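Catalase (Bacillus pumilus, PDB 4QOL) breaks down hydrogen peroxide to water and dioxygen at a buried heme and also shows peroxidase-like reactivity toward phenolic substrates. Local coordinates at residues N190-R195 with P220-R225; T201-N206 with A327-L332; K428-S433 with R465-Y470. All coordinates share one frame; numbering follows the deposited sequence.

Contact 1 (N190-R195 with P220-R225)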
loop_
_atom_site.group_PDB
_atom_site.type_symbol
_atom_site.label_atom_id
_atom_site.label_comp_id
_atom_site.label_asym_id
_atom_site.label_seq_id
_atom_site.Cartn_x
_atom_site.Cartn_y
_atom_site.Cartn_z
ATOM N N ASN A 190 -25.167 9.598 -24.583
ATOM C CA ASN A 190 -23.740 9.360 -24.561
ATOM C C ASN A 190 -23.070 10.608 -23.868
ATOM O O ASN A 190 -23.762 11.455 -23.358
ATOM C CB ASN A 190 -23.223 9.141 -26.001
ATOM C CG ASN A 190 -23.563 10.293 -26.917
ATOM O OD1 ASN A 190 -23.157 11.431 -26.669
ATOM N ND2 ASN A 190 -24.313 10.019 -28.022
ATOM N N TYR A 191 -21.752 10.641 -23.804
ATOM C CA TYR A 191 -21.081 11.713 -23.099
ATOM C C TYR A 191 -21.003 13.011 -23.901
ATOM O O TYR A 191 -20.828 14.057 -23.325
ATOM C CB TYR A 191 -19.655 11.278 -22.716
ATOM C CG TYR A 191 -19.540 10.124 -21.743
ATOM C CD1 TYR A 191 -20.314 10.071 -20.584
ATOM C CD2 TYR A 191 -18.646 9.086 -21.979
ATOM C CE1 TYR A 191 -20.177 9.027 -19.672
ATOM C CE2 TYR A 191 -18.490 8.045 -21.105
ATOM C CZ TYR A 191 -19.271 7.986 -19.945
ATOM O OH TYR A 191 -19.119 6.936 -19.088
ATOM N N ALA A 192 -21.166 12.939 -25.235
ATOM C CA ALA A 192 -21.068 14.144 -26.101
ATOM C C ALA A 192 -22.367 14.946 -26.136
ATOM O O ALA A 192 -22.368 16.170 -26.120
ATOM C CB ALA A 192 -20.683 13.748 -27.519
ATOM N N GLU A 193 -23.492 14.257 -26.083
ATOM C CA GLU A 193 -24.815 14.925 -26.227
ATOM C C GLU A 193 -25.429 15.144 -24.853
ATOM O O GLU A 193 -26.499 14.624 -24.507
ATOM C CB GLU A 193 -25.717 14.052 -27.119
ATOM C CG GLU A 193 -25.213 13.923 -28.554
ATOM C CD GLU A 193 -26.093 13.025 -29.412
ATOM O OE1 GLU A 193 -25.695 11.870 -29.722
ATOM O OE2 GLU A 193 -27.179 13.476 -29.788
ATOM N N MET A 194 -24.681 15.870 -24.017
ATOM C CA MET A 194 -24.890 15.900 -22.585
ATOM C C MET A 194 -24.517 17.271 -22.047
ATOM O O MET A 194 -23.561 17.878 -22.531
ATOM C CB MET A 194 -23.954 14.853 -21.965
ATOM C CG MET A 194 -24.085 14.659 -20.508
ATOM S SD MET A 194 -22.983 13.339 -19.880
ATOM C CE MET A 194 -21.391 14.153 -19.764
ATOM N N ARG A 195 -25.295 17.723 -21.070
ATOM C CA ARG A 195 -25.067 18.954 -20.332
ATOM C C ARG A 195 -23.846 18.819 -19.415
ATOM O O ARG A 195 -23.435 17.696 -19.102
ATOM C CB ARG A 195 -26.295 19.171 -19.457
ATOM C CG ARG A 195 -26.448 20.496 -18.807
ATOM C CD ARG A 195 -27.625 20.484 -17.843
ATOM N NE ARG A 195 -28.879 19.977 -18.431
ATOM C CZ ARG A 195 -29.870 20.723 -18.926
ATOM N NH1 ARG A 195 -29.812 22.037 -18.905
ATOM N NH2 ARG A 195 -30.956 20.141 -19.429
ATOM N N PRO A 220 -23.534 21.563 -24.862
ATOM C CA PRO A 220 -22.965 20.754 -25.910
ATOM C C PRO A 220 -23.245 21.247 -27.300
ATOM O O PRO A 220 -24.393 21.491 -27.650
ATOM C CB PRO A 220 -23.642 19.411 -25.702
ATOM C CG PRO A 220 -24.939 19.734 -25.028
ATOM C CD PRO A 220 -24.655 20.884 -24.168
ATOM N N SER A 221 -22.208 21.320 -28.107
ATOM C CA SER A 221 -22.379 21.634 -29.521
ATOM C C SER A 221 -23.201 20.569 -30.197
ATOM O O SER A 221 -23.918 20.857 -31.160
ATOM C CB SER A 221 -21.028 21.725 -30.221
ATOM O OG SER A 221 -20.341 20.480 -30.204
ATOM N N GLU A 222 -23.160 19.335 -29.680
ATOM C CA GLU A 222 -23.937 18.221 -30.235
ATOM C C GLU A 222 -25.411 18.147 -29.734
ATOM O O GLU A 222 -26.143 17.271 -30.185
ATOM C CB GLU A 222 -23.235 16.877 -29.974
ATOM C CG GLU A 222 -21.829 16.775 -30.563
ATOM C CD GLU A 222 -21.786 16.751 -32.073
ATOM O OE1 GLU A 222 -22.796 16.419 -32.697
ATOM O OE2 GLU A 222 -20.739 17.081 -32.645
ATOM N N GLY A 223 -25.832 19.075 -28.877
ATOM C CA GLY A 223 -27.187 19.110 -28.332
ATOM C C GLY A 223 -27.290 18.177 -27.180
ATOM O O GLY A 223 -26.468 17.267 -27.074
ATOM N N ILE A 224 -28.310 18.349 -26.339
ATOM C CA ILE A 224 -28.622 17.408 -25.293
ATOM C C ILE A 224 -29.544 16.308 -25.816
ATOM O O ILE A 224 -30.607 16.604 -26.378
ATOM C CB ILE A 224 -29.293 18.128 -24.109
ATOM C CG1 ILE A 224 -28.270 19.038 -23.442
ATOM C CG2 ILE A 224 -29.928 17.125 -23.123
ATOM C CD1 ILE A 224 -28.842 20.095 -22.527
ATOM N N ARG A 225 -29.174 15.045 -25.651
ATOM C CA ARG A 225 -30.064 13.919 -25.996
ATOM C C ARG A 225 -30.044 12.831 -24.992
ATOM O O ARG A 225 -28.980 12.532 -24.434
ATOM C CB ARG A 225 -29.674 13.300 -27.341
ATOM C CG ARG A 225 -30.683 12.323 -27.868
ATOM C CD ARG A 225 -30.421 11.974 -29.331
ATOM N NE ARG A 225 -29.108 11.382 -29.580
ATOM C CZ ARG A 225 -28.812 10.076 -29.547
ATOM N NH1 ARG A 225 -29.711 9.150 -29.225
ATOM N NH2 ARG A 225 -27.572 9.687 -29.773
HETATM O O HOH W 1 -21.105 18.256 -27.589
HETATM O O HOH W 2 -28.278 15.770 -29.652
#
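Two loop segments, 190-195 and 220-225, run past each other and are tied by one nearly straight backbone bond, Arg225 N to Glu193 O (2.9 Å, 175° at the hydrogen); Pro220 to Gly223 form a type I beta turn, and an inverse gamma turn is centred on Glu193. The carboxylate of Glu193 carries the contact. The Glu193 side chain leaves with CG anti to the carbonyl carbon and is extended beyond, so that it lies alongside Arg225, which bends at chi3 to present its guanidinium side-on. The result is a two-pronged salt bridge: NE of Arg225 bonds Glu193 OE2 and its NH2 bonds Glu193 OE1, both at 2.9 Å and both close to the guanidinium plane, although the oxygens are met from above the carboxylate plane. Glu193 OE1 also accepts from Asn190 ND2 at 2.9 Å, while Asn190 OD1 receives Glu193 N in an Asx motif, so one amide holds both ends of the glutamate. A water donates to Glu193 OE2 and Glu222 O; another links Ala192 O to Glu222 N. Farther along, Ile224 CD1 sits over the centre of one guanidinium face of Arg195, 3.8 Å from Arg195 NH2, while Glu185 pairs with Arg195 NE. Pro220 CG packs at 3.4 Å against Met194 O, whose hydrogen bond comes from Trp259 NE1. An alanine here in place of Glu193 would remove the acceptor that Arg225 and Asn190 share, and would probably loosen the side-chain link between the loops. With three direct N-H donors and a water on its two oxygens, the carboxylate is likely to stay ionised.

Contact 2 (T201-N206 with A327-L332). With HEM (protoporphyrin IX containing Fe), chain E.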
loop_
_atom_site.group_PDB
_atom_site.type_symbol
_atom_site.label_atom_id
_atom_site.label_comp_id
_atom_site.label_asym_id
_atom_site.label_seq_id
_atom_site.Cartn_x
_atom_site.Cartn_y
_atom_site.Cartn_z
ATOM N N THR A 201 -22.009 26.994 -6.493
ATOM C CA THR A 201 -21.559 28.409 -6.499
ATOM C C THR A 201 -20.099 28.437 -6.085
ATOM O O THR A 201 -19.693 27.794 -5.114
ATOM C CB THR A 201 -22.386 29.188 -5.530
ATOM O OG1 THR A 201 -23.789 29.079 -5.902
ATOM C CG2 THR A 201 -21.953 30.644 -5.497
ATOM N N PHE A 202 -19.291 29.159 -6.870
ATOM C CA PHE A 202 -17.955 29.501 -6.497
ATOM C C PHE A 202 -17.845 31.033 -6.342
ATOM O O PHE A 202 -18.792 31.758 -6.586
ATOM C CB PHE A 202 -16.986 29.028 -7.601
ATOM C CG PHE A 202 -16.922 27.543 -7.712
ATOM C CD1 PHE A 202 -16.051 26.811 -6.862
ATOM C CD2 PHE A 202 -17.767 26.855 -8.548
ATOM C CE1 PHE A 202 -16.074 25.384 -6.902
ATOM C CE2 PHE A 202 -17.763 25.459 -8.603
ATOM C CZ PHE A 202 -16.949 24.742 -7.786
ATOM N N ARG A 203 -16.687 31.453 -5.967
ATOM C CA ARG A 203 -16.379 32.891 -5.854
ATOM C C ARG A 203 -15.390 33.280 -6.940
ATOM O O ARG A 203 -14.317 32.633 -7.048
ATOM C CB ARG A 203 -15.793 33.179 -4.479
ATOM C CG ARG A 203 -16.790 33.138 -3.335
ATOM C CD ARG A 203 -16.066 33.588 -2.032
ATOM N NE ARG A 203 -17.062 33.734 -0.999
ATOM C CZ ARG A 203 -17.304 34.834 -0.286
ATOM N NH1 ARG A 203 -16.541 35.917 -0.350
ATOM N NH2 ARG A 203 -18.298 34.791 0.559
ATOM N N TRP A 204 -15.678 34.372 -7.658
ATOM C CA TRP A 204 -14.739 34.953 -8.596
ATOM C C TRP A 204 -14.251 36.240 -7.989
ATOM O O TRP A 204 -15.050 37.032 -7.501
ATOM C CB TRP A 204 -15.412 35.182 -9.935
ATOM C CG TRP A 204 -15.277 34.090 -10.886
ATOM C CD1 TRP A 204 -14.815 32.763 -10.660
ATOM C CD2 TRP A 204 -15.613 34.146 -12.261
ATOM N NE1 TRP A 204 -14.842 32.060 -11.834
ATOM C CE2 TRP A 204 -15.351 32.857 -12.826
ATOM C CE3 TRP A 204 -16.085 35.125 -13.083
ATOM C CZ2 TRP A 204 -15.489 32.605 -14.157
ATOM C CZ3 TRP A 204 -16.349 34.809 -14.421
ATOM C CH2 TRP A 204 -16.029 33.566 -14.932
ATOM N N VAL A 205 -12.938 36.431 -7.958
ATOM C CA VAL A 205 -12.339 37.569 -7.346
ATOM C C VAL A 205 -11.494 38.240 -8.426
ATOM O O VAL A 205 -10.610 37.620 -8.984
ATOM C CB VAL A 205 -11.442 37.215 -6.130
ATOM C CG1 VAL A 205 -10.984 38.509 -5.449
ATOM C CG2 VAL A 205 -12.206 36.322 -5.157
ATOM N N ASN A 206 -11.735 39.538 -8.642
ATOM C CA ASN A 206 -10.953 40.308 -9.655
ATOM C C ASN A 206 -9.673 41.022 -9.100
ATOM O O ASN A 206 -9.342 40.910 -7.930
ATOM C CB ASN A 206 -11.869 41.265 -10.409
ATOM C CG ASN A 206 -12.293 42.505 -9.592
ATOM O OD1 ASN A 206 -11.810 42.781 -8.508
ATOM N ND2 ASN A 206 -13.253 43.211 -10.126
ATOM N N ALA A 327 -13.368 28.804 -3.473
ATOM C CA ALA A 327 -14.546 28.059 -2.985
ATOM C C ALA A 327 -15.575 29.026 -2.452
ATOM O O ALA A 327 -15.234 30.128 -1.962
ATOM C CB ALA A 327 -14.134 27.057 -1.906
ATOM N N SER A 328 -16.833 28.700 -2.556
ATOM C CA SER A 328 -17.803 29.331 -1.717
ATOM C C SER A 328 -17.939 28.539 -0.412
ATOM O O SER A 328 -17.426 27.392 -0.271
ATOM C CB SER A 328 -19.152 29.414 -2.396
ATOM O OG SER A 328 -19.837 28.142 -2.427
ATOM N N GLU A 329 -18.798 29.080 0.439
ATOM C CA GLU A 329 -19.192 28.475 1.718
ATOM C C GLU A 329 -20.074 27.210 1.660
ATOM O O GLU A 329 -20.322 26.585 2.686
ATOM C CB GLU A 329 -19.826 29.608 2.541
ATOM C CG GLU A 329 -20.848 30.398 1.715
ATOM C CD GLU A 329 -20.369 31.698 0.885
ATOM O OE1 GLU A 329 -19.287 31.893 0.270
ATOM O OE2 GLU A 329 -21.213 32.632 0.744
ATOM N N ASP A 330 -20.475 26.802 0.467
ATOM C CA ASP A 330 -21.321 25.628 0.243
ATOM C C ASP A 330 -20.737 24.414 1.042
ATOM O O ASP A 330 -19.598 24.071 0.800
ATOM C CB ASP A 330 -21.346 25.437 -1.279
ATOM C CG ASP A 330 -22.063 24.139 -1.760
ATOM O OD1 ASP A 330 -21.940 23.116 -1.090
ATOM O OD2 ASP A 330 -22.557 24.144 -2.910
ATOM N N LYS A 331 -21.540 23.776 1.935
ATOM C CA LYS A 331 -20.987 22.882 2.892
ATOM C C LYS A 331 -20.704 21.497 2.215
ATOM O O LYS A 331 -19.976 20.707 2.770
ATOM C CB LYS A 331 -21.918 22.630 4.085
ATOM C CG LYS A 331 -22.212 23.860 4.933
ATOM C CD LYS A 331 -23.126 23.500 6.110
ATOM C CE LYS A 331 -23.694 24.757 6.735
ATOM N NZ LYS A 331 -24.585 24.378 7.845
ATOM N N LEU A 332 -21.339 21.278 1.070
ATOM C CA LEU A 332 -21.091 20.067 0.257
ATOM C C LEU A 332 -19.715 20.253 -0.432
ATOM O O LEU A 332 -18.819 19.395 -0.251
ATOM C CB LEU A 332 -22.240 19.917 -0.740
ATOM C CG LEU A 332 -22.211 18.559 -1.474
ATOM C CD1 LEU A 332 -22.625 17.427 -0.537
ATOM C CD2 LEU A 332 -23.101 18.689 -2.667
HETATM C CHA HEM E . -15.197 11.446 -8.028
HETATM C CHB HEM E . -16.123 12.448 -3.373
HETATM C CHC HEM E . -19.875 15.376 -4.836
HETATM C CHD HEM E . -18.356 14.833 -9.406
HETATM C C1A HEM E . -15.157 11.443 -6.643
HETATM C C2A HEM E . -14.271 10.656 -5.838
HETATM C C3A HEM E . -14.531 10.943 -4.533
HETATM C C4A HEM E . -15.563 11.899 -4.526
HETATM C CMA HEM E . -13.875 10.497 -3.259
HETATM C CAA HEM E . -13.225 9.738 -6.385
HETATM C CBA HEM E . -12.138 10.652 -6.989
HETATM C CGA HEM E . -10.938 9.890 -7.410
HETATM O O1A HEM E . -10.104 10.468 -8.137
HETATM O O2A HEM E . -10.706 8.741 -6.968
HETATM C C1B HEM E . -17.247 13.319 -3.425
HETATM C C2B HEM E . -17.862 13.832 -2.239
HETATM C C3B HEM E . -18.912 14.627 -2.618
HETATM C C4B HEM E . -18.919 14.658 -4.088
HETATM C CMB HEM E . -17.399 13.529 -0.837
HETATM C CAB HEM E . -19.835 15.410 -1.795
HETATM C CBB HEM E . -19.533 15.635 -0.513
HETATM C C1C HEM E . -19.776 15.485 -6.224
HETATM C C2C HEM E . -20.405 16.464 -6.958
HETATM C C3C HEM E . -19.997 16.293 -8.245
HETATM C C4C HEM E . -19.043 15.250 -8.298
HETATM C CMC HEM E . -21.426 17.430 -6.397
HETATM C CAC HEM E . -20.313 17.152 -9.336
HETATM C CBC HEM E . -20.603 18.411 -9.055
HETATM C C1D HEM E . -17.363 13.844 -9.345
HETATM C C2D HEM E . -16.705 13.354 -10.557
HETATM C C3D HEM E . -15.846 12.392 -10.206
HETATM C C4D HEM E . -15.971 12.307 -8.755
HETATM C CMD HEM E . -17.023 13.878 -11.926
HETATM C CAD HEM E . -14.923 11.598 -11.096
HETATM C CBD HEM E . -13.692 12.497 -11.352
HETATM C CGD HEM E . -12.826 11.682 -12.267
HETATM O O1D HEM E . -13.097 11.710 -13.462
HETATM O O2D HEM E . -11.860 10.998 -11.834
HETATM N NA HEM E . -15.948 12.246 -5.816
HETATM N NB HEM E . -17.918 13.846 -4.467
HETATM N NC HEM E . -18.891 14.796 -7.023
HETATM N ND HEM E . -16.901 13.200 -8.278
HETATM FE FE HEM E . -17.394 13.513 -6.450
HETATM O O HOH W 3 -23.537 26.392 -4.148
#
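The guanidinium of Arg203 meets the carboxylate of Glu329 at its edge, the two planes turned 48° apart, while the carbonyl oxygen of Ala327 lies obliquely to it, nearest the aliphatic chain at Arg203 CD (3.6 Å). The Phe202 ring is approached obliquely by Ala327 CA, 4.3 Å from Phe202 CD1, and the Phe202 side chain also touches Val214 and Leu333. Arg203 is extended from CG to NE and forms a salt bridge in which two nitrogens, side-on, share one oxygen: NE reaches Glu329 OE1 at 3.2 Å and NH2 reaches the same Glu329 OE1 at 3.1 Å. The NE bond uses the syn lone pair, whereas NH2 comes from above the carboxylate plane; both donors keep this oxygen within the guanidinium plane. Glu329 gets there by a bent chain, its CG in the crowded position between the backbone N and the carbonyl carbon. Pro31 of a second subunit packs on Glu329.

Nearer the start of the strand, Ser328 OG, likewise in the crowded position (chi1 75°), donates to Thr201 O at 2.7 Å from above the carbonyl plane. The same hydroxyl accepts from Asp330 N at 3.3 Å, closing an ST turn. One water accepts from Thr201 N and donates to Asp330 OD2, an oxygen also bonded to His200 ND1. Asp330 OD1 caps the following helix, accepting from Leu333 N and more weakly from Leu332 N. Leu332 then lays CD1 3.6 Å from CBB of one heme vinyl group. The arrangement is thus a junction of the catalase beta domain, where strand 202-205, paired with 211-220 and 325-327, meets the capped start of helix 331-348, which lines the heme pocket.

Contact 3 (K428-S433 with R465-Y470)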
loop_
_atom_site.group_PDB
_atom_site.type_symbol
_atom_site.label_atom_id
_atom_site.label_comp_id
_atom_site.label_asym_id
_atom_site.label_seq_id
_atom_site.Cartn_x
_atom_site.Cartn_y
_atom_site.Cartn_z
ATOM N N LYS A 428 -39.333 22.894 -11.488
ATOM C CA LYS A 428 -38.791 22.005 -12.507
ATOM C C LYS A 428 -39.875 21.135 -13.084
ATOM O O LYS A 428 -40.004 21.051 -14.322
ATOM C CB LYS A 428 -37.644 21.145 -11.953
ATOM C CG LYS A 428 -36.959 20.290 -13.006
ATOM C CD LYS A 428 -36.301 21.080 -14.114
ATOM C CE LYS A 428 -35.654 20.107 -15.123
ATOM N NZ LYS A 428 -35.077 20.859 -16.260
ATOM N N TYR A 429 -40.685 20.541 -12.217
ATOM C CA TYR A 429 -41.806 19.700 -12.678
ATOM C C TYR A 429 -42.676 20.457 -13.684
ATOM O O TYR A 429 -42.994 20.002 -14.780
ATOM C CB TYR A 429 -42.687 19.270 -11.489
ATOM C CG TYR A 429 -43.924 18.481 -11.940
ATOM C CD1 TYR A 429 -43.790 17.165 -12.350
ATOM C CD2 TYR A 429 -45.187 19.045 -11.958
ATOM C CE1 TYR A 429 -44.888 16.394 -12.776
ATOM C CE2 TYR A 429 -46.281 18.295 -12.376
ATOM C CZ TYR A 429 -46.129 16.982 -12.768
ATOM O OH TYR A 429 -47.268 16.201 -13.169
ATOM N N ARG A 430 -43.055 21.665 -13.291
ATOM C CA ARG A 430 -43.954 22.438 -14.137
ATOM C C ARG A 430 -43.327 22.877 -15.432
ATOM O O ARG A 430 -44.054 23.153 -16.382
ATOM C CB ARG A 430 -44.521 23.617 -13.387
ATOM C CG ARG A 430 -45.482 23.201 -12.314
ATOM C CD ARG A 430 -46.127 24.405 -11.635
ATOM N NE ARG A 430 -45.176 25.176 -10.830
ATOM C CZ ARG A 430 -44.895 24.972 -9.544
ATOM N NH1 ARG A 430 -45.419 23.961 -8.831
ATOM N NH2 ARG A 430 -44.096 25.817 -8.942
ATOM N N SER A 431 -42.003 22.949 -15.492
ATOM C CA SER A 431 -41.279 23.321 -16.724
ATOM C C SER A 431 -41.194 22.187 -17.749
ATOM O O SER A 431 -40.860 22.422 -18.924
ATOM C CB SER A 431 -39.880 23.850 -16.377
ATOM O OG SER A 431 -38.953 22.780 -16.122
ATOM N N TYR A 432 -41.525 20.961 -17.331
ATOM C CA TYR A 432 -41.505 19.845 -18.227
ATOM C C TYR A 432 -42.708 19.944 -19.199
ATOM O O TYR A 432 -43.800 20.288 -18.789
ATOM C CB TYR A 432 -41.593 18.499 -17.460
ATOM C CG TYR A 432 -40.288 18.020 -16.789
ATOM C CD1 TYR A 432 -39.062 18.143 -17.433
ATOM C CD2 TYR A 432 -40.294 17.551 -15.489
ATOM C CE1 TYR A 432 -37.878 17.762 -16.807
ATOM C CE2 TYR A 432 -39.114 17.157 -14.832
ATOM C CZ TYR A 432 -37.903 17.277 -15.497
ATOM O OH TYR A 432 -36.718 16.881 -14.851
ATOM N N SER A 433 -42.495 19.516 -20.439
ATOM C CA SER A 433 -43.593 19.216 -21.371
ATOM C C SER A 433 -44.420 18.075 -20.824
ATOM O O SER A 433 -43.991 17.369 -19.908
ATOM C CB SER A 433 -43.044 18.844 -22.753
ATOM O OG SER A 433 -42.416 17.574 -22.735
ATOM N N ARG A 465 -45.565 17.888 -2.173
ATOM C CA ARG A 465 -45.197 19.198 -1.657
ATOM C C ARG A 465 -44.505 20.021 -2.696
ATOM O O ARG A 465 -44.600 21.273 -2.663
ATOM C CB ARG A 465 -44.278 19.076 -0.446
ATOM C CG ARG A 465 -44.974 18.496 0.752
ATOM C CD ARG A 465 -44.034 18.410 1.951
ATOM N NE ARG A 465 -44.666 17.533 2.923
ATOM C CZ ARG A 465 -44.420 16.250 3.228
ATOM N NH1 ARG A 465 -43.371 15.523 2.757
ATOM N NH2 ARG A 465 -45.235 15.695 4.138
ATOM N N ALA A 466 -43.737 19.395 -3.572
ATOM C CA ALA A 466 -43.151 20.090 -4.736
ATOM C C ALA A 466 -44.280 20.622 -5.630
ATOM O O ALA A 466 -44.328 21.809 -5.960
ATOM C CB ALA A 466 -42.239 19.143 -5.520
ATOM N N ASP A 467 -45.197 19.761 -5.998
ATOM C CA ASP A 467 -46.323 20.162 -6.860
ATOM C C ASP A 467 -47.461 19.125 -6.715
ATOM O O ASP A 467 -47.240 17.928 -6.806
ATOM C CB ASP A 467 -45.837 20.330 -8.317
ATOM C CG ASP A 467 -46.955 20.656 -9.310
ATOM O OD1 ASP A 467 -47.781 19.757 -9.613
ATOM O OD2 ASP A 467 -47.022 21.810 -9.756
ATOM N N GLU A 468 -48.685 19.600 -6.431
ATOM C CA GLU A 468 -49.792 18.658 -6.126
ATOM C C GLU A 468 -50.120 17.737 -7.281
ATOM O O GLU A 468 -50.483 16.605 -7.023
ATOM C CB GLU A 468 -51.126 19.329 -5.729
ATOM C CG GLU A 468 -51.645 20.486 -6.591
ATOM C CD GLU A 468 -52.994 21.038 -6.080
ATOM O OE1 GLU A 468 -53.729 20.302 -5.366
ATOM O OE2 GLU A 468 -53.341 22.206 -6.390
ATOM N N ASP A 469 -49.998 18.216 -8.529
ATOM C CA ASP A 469 -50.228 17.389 -9.713
ATOM C C ASP A 469 -49.150 16.271 -9.844
ATOM O O ASP A 469 -49.475 15.106 -10.059
ATOM C CB ASP A 469 -50.244 18.246 -10.987
ATOM C CG ASP A 469 -50.562 17.437 -12.262
ATOM O OD1 ASP A 469 -51.708 16.881 -12.383
ATOM O OD2 ASP A 469 -49.703 17.367 -13.196
ATOM N N TYR A 470 -47.880 16.671 -9.658
ATOM C CA TYR A 470 -46.751 15.738 -9.603
ATOM C C TYR A 470 -47.066 14.626 -8.619
ATOM O O TYR A 470 -47.039 13.448 -8.973
ATOM C CB TYR A 470 -45.550 16.600 -9.187
ATOM C CG TYR A 470 -44.138 15.964 -9.164
ATOM C CD1 TYR A 470 -43.892 14.672 -9.606
ATOM C CD2 TYR A 470 -43.047 16.746 -8.766
ATOM C CE1 TYR A 470 -42.638 14.142 -9.580
ATOM C CE2 TYR A 470 -41.775 16.223 -8.756
ATOM C CZ TYR A 470 -41.567 14.926 -9.171
ATOM O OH TYR A 470 -40.256 14.428 -9.201
HETATM O O HOH W 4 -43.059 24.978 -6.402
HETATM O O HOH W 5 -46.209 23.856 -6.102
#
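Segment 428-433 holds the end of helix 423-431 and the turn after it, and segment 465-470 the break between helices 453-466 and 468-478; their closest CA atoms, those of Tyr429 and Tyr470, are 7.0 Å apart. Asp467 leaves helical geometry and serves as N-cap of the next helix, its OD1 accepting from Tyr470 N at 3.1 Å through the anti lone pair and more weakly from Asp469 N.

Tyr429 and Tyr470 both place CG anti to the backbone N, and their rings lie almost exactly parallel (1°) but displaced along their planes until little of one ring lies over the other. Over one face of the Tyr429 ring sits the Tyr470 CB methylene, 3.4 Å from the Tyr429 ring centroid and directly above it in a CH-pi contact. Conversely, Tyr429 CD1 lies over one face of Tyr470, offset toward the rim, at 3.4 Å from Tyr470 CG. Leu440 of helix 434-448 packs against both tyrosine side chains, as befits the small C-terminal helical domain of catalases, here a bundle whose first and last helices meet. The hydroxyl of Tyr470 bonds Thr179 of helix 175-181, joining the bundle to the rest of the chain.

At the edge of its ring, Tyr429 OH donates to Asp469 OD2 (2.7 Å), which it meets from above the carboxylate plane. Arg430, itself exposed, bends at chi3 and directs NH1 at Asp467 OD2 (2.8 Å, 165° at the hydrogen), in its own guanidinium plane and on the anti lone pair. Asp467 thereby divides its two oxygens between a helix start and a salt bridge. A water accepts from Arg430 NH1 and donates to Ala466 O, each at 2.8 Å, and so bridges the arginine to the end of helix 453-466.

How the contacts relate
Contacts 1 and 2 both lie within the catalase family region, and their segments alternate along the chain; their centres are 27 Å apart, with about 14 Å between nearest atoms. They approach the heme differently: Leu332 of contact 2 touches it, whereas in contact 1 the Met194 side chain stays about 9 Å away. Contact 3 belongs to the C-terminal helical region, later in sequence. Its nearest atoms come within about 5 Å of contact 1 without touching, but remain about 17 Å from contact 2. Helix 175-181, which contact 3 reaches through Thr179, precedes the loop holding 190-195. Subunit neighbours are found at contact 2, while no other chain touches contacts 1 and 3.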